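P43 (Trichuris muris, PDB 6QIX) is the major secreted protein of the whipworm, tethers to matrix and inhibits the function of interleukin-13. Local coordinates at residues I280-K285 with G337-C343; E239-S245 with T276-C281; Q130-D136 with C344-E348. All blocks are in the same frame, centred on the assembly; numbering follows the deposited sequence. Where two conformers were deposited one is given.

Contact 1 (I280-K285 with G337-C343)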
loop_
_atom_site.group_PDB
_atom_site.type_symbol
_atom_site.label_atom_id
_atom_site.label_comp_id
_atom_site.label_asym_id
_atom_site.label_seq_id
_atom_site.Cartn_x
_atom_site.Cartn_y
_atom_site.Cartn_z
ATOM N N ILE A 280 -10.033 3.774 20.983
ATOM C CA ILE A 280 -10.704 2.776 20.163
ATOM C C ILE A 280 -12.099 3.264 19.773
ATOM O O ILE A 280 -12.772 4.001 20.518
ATOM C CB ILE A 280 -10.736 1.433 20.925
ATOM C CG1 ILE A 280 -11.110 0.274 20.015
ATOM C CG2 ILE A 280 -11.623 1.544 22.203
ATOM C CD1 ILE A 280 -10.596 -1.062 20.536
ATOM N N CYS A 281 -12.527 2.884 18.565
ATOM C CA CYS A 281 -13.859 3.227 18.076
ATOM C C CYS A 281 -14.877 2.289 18.700
ATOM O O CYS A 281 -14.646 1.072 18.736
ATOM C CB CYS A 281 -13.983 3.088 16.551
ATOM S SG CYS A 281 -12.946 4.250 15.593
ATOM N N THR A 282 -16.028 2.845 19.132
ATOM C CA THR A 282 -17.177 2.024 19.557
ATOM C C THR A 282 -18.333 2.209 18.576
ATOM O O THR A 282 -18.880 3.302 18.470
ATOM C CB THR A 282 -17.605 2.381 20.979
ATOM O OG1 THR A 282 -16.462 2.233 21.831
ATOM C CG2 THR A 282 -18.765 1.501 21.447
ATOM N N LEU A 283 -18.694 1.129 17.866
ATOM C CA LEU A 283 -19.798 1.102 16.904
ATOM C C LEU A 283 -20.870 0.094 17.305
ATOM O O LEU A 283 -20.571 -0.937 17.913
ATOM C CB LEU A 283 -19.304 0.702 15.526
ATOM C CG LEU A 283 -18.106 1.475 14.964
ATOM C CD1 LEU A 283 -17.677 0.901 13.650
ATOM C CD2 LEU A 283 -18.424 2.940 14.832
ATOM N N ASP A 284 -22.109 0.360 16.890
ATOM C CA ASP A 284 -23.161 -0.651 16.978
ATOM C C ASP A 284 -22.938 -1.786 15.983
ATOM O O ASP A 284 -22.350 -1.606 14.918
ATOM C CB ASP A 284 -24.524 -0.023 16.720
ATOM C CG ASP A 284 -24.937 0.896 17.829
ATOM O OD1 ASP A 284 -24.804 0.493 19.004
ATOM O OD2 ASP A 284 -25.367 2.027 17.526
ATOM N N LYS A 285 -23.426 -2.973 16.356
ATOM C CA LYS A 285 -23.395 -4.121 15.465
ATOM C C LYS A 285 -24.344 -3.885 14.307
ATOM O O LYS A 285 -25.308 -3.128 14.421
ATOM C CB LYS A 285 -23.794 -5.396 16.206
ATOM C CG LYS A 285 -22.817 -5.892 17.201
ATOM C CD LYS A 285 -23.496 -6.945 18.125
ATOM C CE LYS A 285 -22.644 -7.329 19.306
ATOM N NZ LYS A 285 -23.186 -8.516 20.060
ATOM N N GLY A 337 -19.233 -7.355 24.322
ATOM C CA GLY A 337 -20.607 -7.150 24.722
ATOM C C GLY A 337 -21.500 -6.923 23.524
ATOM O O GLY A 337 -21.496 -7.685 22.559
ATOM N N ASP A 338 -22.300 -5.872 23.585
ATOM C CA ASP A 338 -23.215 -5.532 22.506
ATOM C C ASP A 338 -22.599 -4.570 21.484
ATOM O O ASP A 338 -23.317 -4.047 20.623
ATOM C CB ASP A 338 -24.479 -4.905 23.090
ATOM C CG ASP A 338 -24.163 -3.769 24.060
ATOM O OD1 ASP A 338 -24.996 -2.839 24.158
ATOM O OD2 ASP A 338 -23.083 -3.814 24.718
ATOM N N LYS A 339 -21.297 -4.332 21.548
ATOM C CA LYS A 339 -20.686 -3.316 20.695
ATOM C C LYS A 339 -19.533 -3.869 19.879
ATOM O O LYS A 339 -18.971 -4.898 20.188
ATOM C CB LYS A 339 -20.158 -2.128 21.511
ATOM C CG LYS A 339 -21.215 -1.431 22.382
ATOM C CD LYS A 339 -22.221 -0.704 21.508
ATOM C CE LYS A 339 -23.236 0.073 22.329
ATOM N NZ LYS A 339 -24.262 0.673 21.421
ATOM N N CYS A 340 -19.133 -3.107 18.858
ATOM C CA CYS A 340 -17.967 -3.413 18.053
ATOM C C CYS A 340 -16.876 -2.430 18.418
ATOM O O CYS A 340 -17.125 -1.236 18.379
ATOM C CB CYS A 340 -18.275 -3.260 16.551
ATOM S SG CYS A 340 -19.607 -4.373 15.993
ATOM N N LYS A 341 -15.681 -2.917 18.734
ATOM C CA LYS A 341 -14.536 -2.081 19.113
ATOM C C LYS A 341 -13.501 -2.161 18.003
ATOM O O LYS A 341 -12.950 -3.239 17.736
ATOM C CB LYS A 341 -13.952 -2.568 20.434
ATOM C CG LYS A 341 -14.975 -2.546 21.588
ATOM C CD LYS A 341 -15.246 -1.097 22.060
ATOM C CE LYS A 341 -16.203 -1.147 23.243
ATOM N NZ LYS A 341 -16.457 0.181 23.809
ATOM N N CYS A 342 -13.240 -1.031 17.332
ATOM C CA CYS A 342 -12.566 -1.081 16.039
ATOM C C CYS A 342 -11.362 -0.152 15.989
ATOM O O CYS A 342 -11.395 0.952 16.524
ATOM C CB CYS A 342 -13.516 -0.695 14.897
ATOM S SG CYS A 342 -15.052 -1.683 14.865
ATOM N N CYS A 343 -10.340 -0.611 15.282
ATOM C CA CYS A 343 -9.143 0.167 14.980
ATOM C C CYS A 343 -8.759 0.011 13.507
ATOM O O CYS A 343 -9.041 -1.009 12.873
ATOM C CB CYS A 343 -7.925 -0.305 15.830
ATOM S SG CYS A 343 -8.209 -0.459 17.602
HETATM O O HOH W 1 -24.823 -3.124 18.874
#

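Contact 2 (E239-S245 with T276-C281)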
loop_
_atom_site.group_PDB
_atom_site.type_symbol
_atom_site.label_atom_id
_atom_site.label_comp_id
_atom_site.label_asym_id
_atom_site.label_seq_id
_atom_site.Cartn_x
_atom_site.Cartn_y
_atom_site.Cartn_z
ATOM N N GLU A 239 -17.275 10.354 16.613
ATOM C CA GLU A 239 -16.117 11.216 16.461
ATOM C C GLU A 239 -14.892 10.411 16.004
ATOM O O GLU A 239 -14.752 9.207 16.289
ATOM C CB GLU A 239 -15.788 11.927 17.771
ATOM C CG GLU A 239 -16.922 12.754 18.350
ATOM C CD GLU A 239 -16.520 13.335 19.674
ATOM O OE1 GLU A 239 -16.537 14.588 19.810
ATOM O OE2 GLU A 239 -16.165 12.514 20.567
ATOM N N LYS A 240 -13.970 11.129 15.364
ATOM C CA LYS A 240 -12.706 10.575 14.887
ATOM C C LYS A 240 -12.093 9.680 15.947
ATOM O O LYS A 240 -11.973 10.073 17.109
ATOM C CB LYS A 240 -11.738 11.710 14.529
ATOM C CG LYS A 240 -12.139 12.471 13.301
ATOM C CD LYS A 240 -11.179 13.709 13.088
ATOM C CE LYS A 240 -11.531 14.836 14.014
ATOM N NZ LYS A 240 -12.606 15.704 13.410
ATOM N N CYS A 241 -11.726 8.462 15.542
ATOM C CA CYS A 241 -11.282 7.474 16.506
ATOM C C CYS A 241 -10.499 6.374 15.810
ATOM O O CYS A 241 -10.511 6.257 14.581
ATOM C CB CYS A 241 -12.482 6.844 17.237
ATOM S SG CYS A 241 -13.685 6.134 16.032
ATOM N N GLY A 242 -9.830 5.542 16.628
ATOM C CA GLY A 242 -9.296 4.269 16.168
ATOM C C GLY A 242 -8.039 4.322 15.317
ATOM O O GLY A 242 -7.696 3.306 14.667
ATOM N N PHE A 243 -7.348 5.472 15.296
ATOM C CA PHE A 243 -6.349 5.769 14.283
ATOM C C PHE A 243 -6.919 5.624 12.861
ATOM O O PHE A 243 -6.177 5.387 11.891
ATOM C CB PHE A 243 -5.101 4.900 14.467
ATOM C CG PHE A 243 -4.394 5.104 15.791
ATOM C CD1 PHE A 243 -3.441 6.085 15.945
ATOM C CD2 PHE A 243 -4.717 4.336 16.903
ATOM C CE1 PHE A 243 -2.825 6.293 17.168
ATOM C CE2 PHE A 243 -4.067 4.536 18.126
ATOM C CZ PHE A 243 -3.120 5.523 18.240
ATOM N N CYS A 244 -8.233 5.810 12.710
ATOM C CA CYS A 244 -8.938 5.716 11.428
ATOM C C CYS A 244 -8.950 7.044 10.664
ATOM O O CYS A 244 -8.922 7.046 9.419
ATOM C CB CYS A 244 -10.382 5.203 11.670
ATOM S SG CYS A 244 -10.408 3.492 12.249
ATOM N N SER A 245 -9.000 8.167 11.385
ATOM C CA SER A 245 -8.821 9.486 10.751
ATOM C C SER A 245 -7.383 9.641 10.274
ATOM O O SER A 245 -6.454 9.100 10.855
ATOM C CB SER A 245 -9.199 10.591 11.743
ATOM O OG SER A 245 -9.205 11.850 11.110
ATOM N N THR A 276 -9.920 12.499 20.609
ATOM C CA THR A 276 -10.454 11.131 20.539
ATOM C C THR A 276 -9.790 10.269 19.460
ATOM O O THR A 276 -10.061 9.061 19.374
ATOM C CB THR A 276 -11.982 11.136 20.283
ATOM O OG1 THR A 276 -12.305 11.841 19.074
ATOM C CG2 THR A 276 -12.732 11.781 21.381
ATOM N N CYS A 277 -8.882 10.844 18.666
ATOM C CA CYS A 277 -8.422 10.192 17.435
ATOM C C CYS A 277 -7.728 8.857 17.676
ATOM O O CYS A 277 -7.717 7.982 16.780
ATOM C CB CYS A 277 -7.462 11.138 16.723
ATOM S SG CYS A 277 -8.264 12.289 15.574
ATOM N N GLY A 278 -7.069 8.724 18.832
ATOM C CA GLY A 278 -6.325 7.546 19.211
ATOM C C GLY A 278 -7.047 6.576 20.119
ATOM O O GLY A 278 -6.476 5.540 20.465
ATOM N N ASP A 279 -8.270 6.889 20.514
ATOM C CA ASP A 279 -9.084 5.996 21.311
ATOM C C ASP A 279 -9.765 4.963 20.423
ATOM O O ASP A 279 -10.113 5.231 19.271
ATOM C CB ASP A 279 -10.187 6.755 22.016
ATOM C CG ASP A 279 -9.683 7.779 22.994
ATOM O OD1 ASP A 279 -8.517 7.631 23.450
ATOM O OD2 ASP A 279 -10.489 8.694 23.336
ATOM N N ILE A 280 -10.033 3.774 20.983
ATOM C CA ILE A 280 -10.704 2.776 20.163
ATOM C C ILE A 280 -12.099 3.264 19.773
ATOM O O ILE A 280 -12.772 4.001 20.518
ATOM C CB ILE A 280 -10.736 1.433 20.925
ATOM C CG1 ILE A 280 -11.110 0.274 20.015
ATOM C CG2 ILE A 280 -11.623 1.544 22.203
ATOM C CD1 ILE A 280 -10.596 -1.062 20.536
ATOM N N CYS A 281 -12.527 2.884 18.565
ATOM C CA CYS A 281 -13.859 3.227 18.076
ATOM C C CYS A 281 -14.877 2.289 18.700
ATOM O O CYS A 281 -14.646 1.072 18.736
ATOM C CB CYS A 281 -13.983 3.088 16.551
ATOM S SG CYS A 281 -12.946 4.250 15.593
HETATM O O HOH W 2 -7.954 8.774 14.080
#

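Contact 3 (Q130-D136 with C344-E348)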
loop_
_atom_site.group_PDB
_atom_site.type_symbol
_atom_site.label_atom_id
_atom_site.label_comp_id
_atom_site.label_asym_id
_atom_site.label_seq_id
_atom_site.Cartn_x
_atom_site.Cartn_y
_atom_site.Cartn_z
ATOM N N GLN A 130 2.129 1.081 4.772
ATOM C CA GLN A 130 1.333 1.775 5.769
ATOM C C GLN A 130 1.784 1.471 7.186
ATOM O O GLN A 130 1.334 2.158 8.126
ATOM C CB GLN A 130 -0.145 1.440 5.528
ATOM C CG GLN A 130 -0.694 2.227 4.335
ATOM C CD GLN A 130 -2.066 1.792 3.893
ATOM O OE1 GLN A 130 -2.698 0.987 4.544
ATOM N NE2 GLN A 130 -2.504 2.271 2.752
ATOM N N CYS A 131 2.697 0.517 7.378
ATOM C CA CYS A 131 3.244 0.322 8.713
ATOM C C CYS A 131 3.925 1.590 9.194
ATOM O O CYS A 131 4.036 1.825 10.405
ATOM C CB CYS A 131 4.261 -0.821 8.732
ATOM S SG CYS A 131 3.542 -2.471 8.426
ATOM N N PHE A 132 4.439 2.402 8.259
ATOM C CA PHE A 132 5.220 3.579 8.637
ATOM C C PHE A 132 4.462 4.871 8.375
ATOM O O PHE A 132 5.065 5.908 8.112
ATOM C CB PHE A 132 6.571 3.521 7.928
ATOM C CG PHE A 132 7.274 2.192 8.152
ATOM C CD1 PHE A 132 7.787 1.879 9.409
ATOM C CD2 PHE A 132 7.342 1.230 7.151
ATOM C CE1 PHE A 132 8.379 0.666 9.655
ATOM C CE2 PHE A 132 7.955 0.027 7.388
ATOM C CZ PHE A 132 8.479 -0.257 8.647
ATOM N N THR A 133 3.128 4.814 8.472
ATOM C CA THR A 133 2.250 5.973 8.343
ATOM C C THR A 133 1.594 6.323 9.674
ATOM O O THR A 133 0.576 7.028 9.696
ATOM C CB THR A 133 1.163 5.742 7.280
ATOM O OG1 THR A 133 0.386 4.587 7.619
ATOM C CG2 THR A 133 1.744 5.545 5.895
ATOM N N ARG A 134 2.157 5.837 10.789
ATOM C CA ARG A 134 1.604 6.166 12.091
ATOM C C ARG A 134 1.840 7.636 12.443
ATOM O O ARG A 134 2.794 8.269 11.948
ATOM C CB ARG A 134 2.213 5.296 13.179
ATOM C CG ARG A 134 2.001 3.837 12.973
ATOM C CD ARG A 134 3.171 3.027 13.602
ATOM N NE ARG A 134 3.424 3.373 15.004
ATOM C CZ ARG A 134 4.316 2.733 15.774
ATOM N NH1 ARG A 134 4.998 1.701 15.279
ATOM N NH2 ARG A 134 4.540 3.119 17.024
ATOM N N PRO A 135 1.002 8.197 13.329
ATOM C CA PRO A 135 1.214 9.589 13.712
ATOM C C PRO A 135 2.561 9.792 14.339
ATOM O O PRO A 135 3.108 10.907 14.274
ATOM C CB PRO A 135 0.072 9.875 14.696
ATOM C CG PRO A 135 -0.348 8.589 15.195
ATOM C CD PRO A 135 -0.149 7.622 14.046
ATOM N N ASP A 136 3.098 8.745 14.971
ATOM C CA ASP A 136 4.348 8.847 15.688
ATOM C C ASP A 136 5.527 8.279 14.892
ATOM O O ASP A 136 6.617 8.138 15.440
ATOM C CB ASP A 136 4.239 8.184 17.085
ATOM C CG ASP A 136 3.774 6.720 17.044
ATOM O OD1 ASP A 136 3.351 6.266 15.976
ATOM O OD2 ASP A 136 3.823 6.022 18.109
ATOM N N CYS A 344 -8.051 0.995 12.964
ATOM C CA CYS A 344 -7.666 0.889 11.543
ATOM C C CYS A 344 -6.181 0.592 11.345
ATOM O O CYS A 344 -5.313 1.047 12.095
ATOM C CB CYS A 344 -8.027 2.163 10.757
ATOM S SG CYS A 344 -9.807 2.393 10.571
ATOM N N HIS A 345 -5.903 -0.182 10.321
ATOM C CA HIS A 345 -4.556 -0.525 9.924
ATOM C C HIS A 345 -3.692 0.740 9.890
ATOM O O HIS A 345 -4.097 1.739 9.277
ATOM C CB HIS A 345 -4.619 -1.186 8.533
ATOM C CG HIS A 345 -3.306 -1.701 8.052
ATOM N ND1 HIS A 345 -2.777 -2.883 8.512
ATOM C CD2 HIS A 345 -2.383 -1.167 7.215
ATOM C CE1 HIS A 345 -1.612 -3.095 7.931
ATOM N NE2 HIS A 345 -1.345 -2.061 7.143
ATOM N N PRO A 346 -2.466 0.703 10.441
ATOM C CA PRO A 346 -1.717 -0.485 10.912
ATOM C C PRO A 346 -1.947 -0.859 12.385
ATOM O O PRO A 346 -1.158 -1.596 12.986
ATOM C CB PRO A 346 -0.263 -0.078 10.707
ATOM C CG PRO A 346 -0.288 1.405 10.959
ATOM C CD PRO A 346 -1.611 1.890 10.339
ATOM N N TYR A 347 -3.047 -0.384 12.955
ATOM C CA TYR A 347 -3.447 -0.726 14.317
ATOM C C TYR A 347 -4.536 -1.796 14.321
ATOM O O TYR A 347 -5.226 -2.012 13.335
ATOM C CB TYR A 347 -3.942 0.528 15.040
ATOM C CG TYR A 347 -2.889 1.621 15.188
ATOM C CD1 TYR A 347 -2.149 1.738 16.373
ATOM C CD2 TYR A 347 -2.626 2.526 14.153
ATOM C CE1 TYR A 347 -1.204 2.753 16.530
ATOM C CE2 TYR A 347 -1.682 3.509 14.299
ATOM C CZ TYR A 347 -0.969 3.613 15.479
ATOM O OH TYR A 347 -0.012 4.598 15.601
ATOM N N GLU A 348 -4.676 -2.473 15.463
ATOM C CA GLU A 348 -5.732 -3.454 15.670
ATOM C C GLU A 348 -6.177 -3.376 17.129
ATOM O O GLU A 348 -5.423 -2.915 17.983
ATOM C CB GLU A 348 -5.232 -4.865 15.333
ATOM C CG GLU A 348 -4.082 -5.321 16.257
ATOM C CD GLU A 348 -3.433 -6.681 15.896
ATOM O OE1 GLU A 348 -3.892 -7.414 14.991
ATOM O OE2 GLU A 348 -2.421 -7.012 16.537
HETATM O O HOH W 3 -3.136 3.269 7.093
HETATM O O HOH W 4 1.048 5.099 18.056
#

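Contact 1 (I280-K285 with G337-C343)
Leu283 lies over Cys340 and Cys342 of the neighbouring strand, on the face they share, its CB 4.2 Å from Cys340 CB and its CD1 3.9 Å from Cys342 SG. Its backbone fixes the register: Leu283 N donates to Cys340 O (2.9 Å, 175° at the hydrogen) and Leu283 O accepts from Cys340 N (2.8 Å), a hydrogen-bonded antiparallel pair. One hydrogen-bonded pair further along, Cys281 with Cys342 repeats the pattern, with Cys281 N to Cys342 O at 3.0 Å and Cys342 N to Cys281 O at 2.9 Å. The axes of strands 281-284 and 339-343 approach to 4.6 Å with their directions 146° apart, so the pair is antiparallel but clearly twisted.

Between these pairs sits the non-hydrogen-bonded pair Thr282 and Lys341, whose side chains occupy the other face; Lys341 NZ reaches across to donate to Thr282 OG1 at 2.9 Å. Near Asp284 and Lys285 charged side chains add further bonds. Asp284 OD1 and Lys339 NZ form a salt bridge at a very short 2.5 Å, and water 1 joins Lys285 N (2.9 Å) to Asp338 O (2.5 Å). Lys285 NZ donates to Gly337 O at 3.1 Å and is also salt-bridged to Glu335.

Cys281, Cys340 and Cys342 all point to the Leu283 face, where they form disulfides with Cys241, Cys290 and Cys333; Cys343 forms a further one with Cys356. Strand 281-284 is an outer strand of a three-stranded antiparallel sheet; strand 339-344 is central, flanked on its other edge by strand 331-336, while Phe292 of helix 292-310 packs against Leu283 and Cys340.

Contact 2 (E239-S245 with T276-C281)
Thr276 opens the second segment, its OG1 donating to Lys240 O at 2.7 Å. Its own carbonyl closes a type I turn, taking Asp279 N at 3.0 Å. Cys277 O accepts from Phe243 N at 2.9 Å (156° at the hydrogen) and from water 2 at 2.8 Å, which bridges to Ser245 N (3.0 Å). The CA-to-CB bond of Cys277 points away; its SG, bonded to Cys274, lies 3.7 Å from Lys240 CB. Gly278 then lies over the Phe243 ring, its CA 4.0 Å from the centroid and 18° off the normal, a CH-pi contact. Next, Gly242 N donates to Asp279 O at 2.7 Å. Ile280 turns its CB away, and Cys281 ends the run in a disulfide, its SG 2.1 Å from Cys241 SG with chi3 at 103°.

Gly242 has phi/psi of 75/15, and an ideal CB there would fall 2.7 Å from Cys281 SG, favouring glycine. With Phe243 at 54/27 it forms the type I' turn from Cys241 to Cys244. The Gly242 and Phe243 bonds join it to the type I turn, while the cystine just beyond cross-links the loop before strand 246-252 to the start of strand 281-284.

Contact 3 (Q130-D136 with C344-E348)
The peptide bond before Pro346 is cis, and the proline ring packs against residues 130-136. Pro346 CG lies 3.4 Å from Gln130 O and 3.9 Å from Arg134 CG, while Pro346 CB is 4.1 Å from Cys131 CA. With His345 at phi/psi -47/135, Pro346 at -90/20 and Tyr347 N donating to Cys344 O at 2.8 Å, residues 344-347 form a type VIa cis-proline turn.

Gln130 (chi1 m, chi2 t) extends so that its OE1 meets the edge of the His345 imidazole, 3.4 Å from His345 CD2. The amide end is held by Met326, and His345, with chi1 t, has polar partners in Lys359 and Lys127. Thr133 adopts the p rotamer, which turns its OG1 back to donate to Gln130 O at 2.7 Å.

Tyr347 (chi1 m) reaches its OH to 3.4 Å from both Arg134 CB and Pro135 CD. Arg134 bends at chi3 (p), so that its NE forms a salt bridge with Asp136 OD1 at 3.1 Å and its NH2 donates to Asp136 OD2 at 3.2 Å. Water 4 lies 2.7 Å from Tyr347 OH and donates to Asp136 OD2 at 2.9 Å.

No direct hydrogen bond or salt bridge spans the segments, which implies a junction held by van der Waals packing and bridging water; the single charge of Arg134 is shared between Asp136 in its own segment and Glu367.

From the N terminus, residues 130-136 come first, and their partner at 344-348 returns only after some 207 residues, so contact 3 closes the longest loop. Within that loop, contact 2 joins 239-245 to 276-281 around strands 246-252 and 262-268. Contact 1 then starts where contact 2 ends, sharing Ile280 and Cys281, and closes over helices 292-310 and 315-325 with strand 331-336. Both therefore fall inside the span of contact 3. The Cys244-Cys344 disulfide and the stacked rings of Phe243 and Tyr347 tie the loop before strand 246-252 to the end of strand 339-344 and to strand 347-349, and contact 3 brings that region to the loop before helix 139-151.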